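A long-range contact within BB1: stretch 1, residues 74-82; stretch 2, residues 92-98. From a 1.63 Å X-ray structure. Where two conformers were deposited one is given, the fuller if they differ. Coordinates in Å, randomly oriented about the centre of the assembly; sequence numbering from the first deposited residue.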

# COMPACT_ATOMS: atom_id res chain seq x y z
N ASP A 74 11.51 -9.28 1.95
CA ASP A 74 12.90 -8.86 2.04
C ASP A 74 13.21 -8.11 3.33
O ASP A 74 14.35 -7.71 3.54
CB ASP A 74 13.31 -8.03 0.82
CG ASP A 74 12.74 -6.63 0.79
OD1 ASP A 74 11.83 -6.32 1.55
OD2 ASP A 74 13.22 -5.83 -0.06
N GLY A 75 12.24 -8.00 4.21
CA GLY A 75 12.45 -7.43 5.51
C GLY A 75 11.98 -6.01 5.64
O GLY A 75 12.06 -5.46 6.74
N ALA A 76 11.53 -5.40 4.56
CA ALA A 76 11.00 -4.06 4.65
C ALA A 76 9.67 -4.07 5.39
O ALA A 76 8.80 -4.90 5.12
CB ALA A 76 10.82 -3.48 3.25
N ARG A 77 9.51 -3.12 6.31
CA ARG A 77 8.26 -2.96 7.06
C ARG A 77 7.84 -1.51 6.95
O ARG A 77 8.61 -0.61 7.32
CB ARG A 77 8.43 -3.39 8.52
CG ARG A 77 8.83 -4.87 8.66
CD ARG A 77 8.73 -5.37 10.09
NE ARG A 77 9.42 -4.48 11.05
CZ ARG A 77 10.66 -4.65 11.50
NH1 ARG A 77 11.40 -5.69 11.10
NH2 ARG A 77 11.17 -3.78 12.36
N TRP A 78 6.61 -1.29 6.48
CA TRP A 78 6.15 0.02 6.04
C TRP A 78 4.89 0.41 6.81
O TRP A 78 3.96 -0.38 6.92
CB TRP A 78 5.83 0.00 4.53
CG TRP A 78 7.04 -0.31 3.68
CD1 TRP A 78 8.34 0.02 3.95
CD2 TRP A 78 7.06 -0.98 2.42
NE1 TRP A 78 9.15 -0.41 2.94
CE2 TRP A 78 8.39 -1.03 2.00
CE3 TRP A 78 6.07 -1.55 1.62
CZ2 TRP A 78 8.77 -1.63 0.80
CZ3 TRP A 78 6.44 -2.15 0.44
CH2 TRP A 78 7.80 -2.20 0.05
N GLU A 79 4.87 1.64 7.32
CA GLU A 79 3.75 2.10 8.13
C GLU A 79 3.49 3.57 7.84
O GLU A 79 4.41 4.40 7.94
CB GLU A 79 4.04 1.90 9.62
CG GLU A 79 4.52 0.49 9.96
CD GLU A 79 4.75 0.29 11.43
OE1 GLU A 79 3.79 0.40 12.22
OE2 GLU A 79 5.91 -0.00 11.81
N GLY A 80 2.25 3.89 7.49
CA GLY A 80 1.92 5.28 7.27
C GLY A 80 0.45 5.51 7.03
O GLY A 80 -0.41 4.92 7.70
N THR A 81 0.14 6.39 6.08
CA THR A 81 -1.23 6.73 5.78
C THR A 81 -1.39 6.91 4.27
O THR A 81 -0.44 6.75 3.49
CB THR A 81 -1.67 7.99 6.53
OG1 THR A 81 -3.08 8.20 6.35
CG2 THR A 81 -0.90 9.22 6.05
N LEU A 82 -2.61 7.25 3.87
CA LEU A 82 -2.90 7.38 2.46
C LEU A 82 -3.92 8.48 2.25
O LEU A 82 -4.57 8.95 3.20
CB LEU A 82 -3.40 6.08 1.88
CG LEU A 82 -4.58 5.48 2.57
CD1 LEU A 82 -5.90 6.08 2.02
CD2 LEU A 82 -4.56 3.98 2.40
N VAL A 92 0.14 7.36 -1.19
CA VAL A 92 0.56 6.86 0.11
C VAL A 92 1.82 7.60 0.56
O VAL A 92 2.62 8.06 -0.25
CB VAL A 92 0.80 5.32 0.13
CG1 VAL A 92 -0.43 4.59 -0.30
CG2 VAL A 92 1.98 4.92 -0.72
N ARG A 93 1.96 7.71 1.88
CA ARG A 93 3.16 8.26 2.51
C ARG A 93 3.49 7.39 3.72
O ARG A 93 2.62 7.14 4.56
CB ARG A 93 2.91 9.72 2.93
CG ARG A 93 4.09 10.42 3.53
CD ARG A 93 5.06 10.89 2.49
NE ARG A 93 6.14 11.69 3.08
N PHE A 94 4.72 6.89 3.80
CA PHE A 94 5.00 5.97 4.88
C PHE A 94 6.47 5.98 5.26
O PHE A 94 7.33 6.43 4.50
CB PHE A 94 4.55 4.52 4.56
CG PHE A 94 5.20 3.90 3.32
CD1 PHE A 94 4.56 3.93 2.11
CD2 PHE A 94 6.40 3.21 3.42
CE1 PHE A 94 5.13 3.32 0.99
CE2 PHE A 94 6.99 2.60 2.29
CZ PHE A 94 6.37 2.66 1.10
N LYS A 95 6.72 5.51 6.48
CA LYS A 95 8.06 5.28 7.00
C LYS A 95 8.40 3.80 6.91
O LYS A 95 7.54 2.93 7.05
CB LYS A 95 8.17 5.70 8.47
CG LYS A 95 7.79 7.13 8.81
CD LYS A 95 8.91 8.11 8.46
CE LYS A 95 8.80 9.39 9.28
NZ LYS A 95 7.51 10.08 9.00
N SER A 96 9.66 3.54 6.66
CA SER A 96 10.19 2.19 6.55
C SER A 96 11.08 1.88 7.76
O SER A 96 11.69 2.77 8.36
CB SER A 96 10.99 2.05 5.25
OG SER A 96 11.50 0.74 5.09
N SER A 97 11.13 0.59 8.10
CA SER A 97 11.99 0.10 9.17
C SER A 97 13.46 0.33 8.88
O SER A 97 14.27 0.30 9.81
CB SER A 97 11.76 -1.38 9.40
OG SER A 97 11.77 -2.10 8.17
N ASP A 98 13.84 0.52 7.62
CA ASP A 98 15.23 0.84 7.29
C ASP A 98 15.55 2.32 7.44
O ASP A 98 16.65 2.75 7.06
CB ASP A 98 15.55 0.37 5.86
CG ASP A 98 14.48 0.77 4.85
OD1 ASP A 98 13.95 1.90 4.95
OD2 ASP A 98 14.15 -0.05 3.97

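Residues 77-82 and 92-96 run as neighbouring antiparallel strands, and their backbones supply most of the bonding. Stretch 2 enters at V92, paired with L82. Both side chains lie on the sheet face shared with W78 and S96, and the base of the leucine, L82 CB, lies 4.0 Å from the valine methyl V92 CG1, while the end of L82 leads away, a buried apolar contact that suits two aliphatic residues.

R93 faces T81 in a hydrogen-bonded pair: T81 N donates to R93 O and R93 N to T81 O, each N to O distance 3.0 Å. Their side chains share the other face with E79 and K95, where the end of R93 leads away into exposed surroundings.

F94 lies across from G80, and here the absence of a side chain matters. G80 CA and F94 CA are 4.0 Å apart, and a CB on G80 would clash with R93 O and F94 CA. The buried F94 ring instead reaches the indole of W78, F94 CE2 lying 3.2 Å from W78 CG, over one face of that ring. The planes are inclined at 38°, an oblique packing of two large apolar surfaces.

K95 repeats the hydrogen-bonded pattern with E79: K95 N to E79 O is 2.9 Å, and E79 N to K95 O is 3.0 Å. The end of the lysine leads away, leaving the backbone to make the link. S96 then pairs with W78. S96 OG sits at the ring edge, 3.4 Å from W78 NE1, and donates to D98 OD1 at 2.7 Å.

After the strand, S97 extends the ladder in modified form. S97 N donates to R77 O at 2.9 Å, but R77 N donates to the side-chain oxygen S97 OG at 3.1 Å, so a compact serine hydroxyl accepts the bond. S97 CB also lies over one face of the R77 guanidinium.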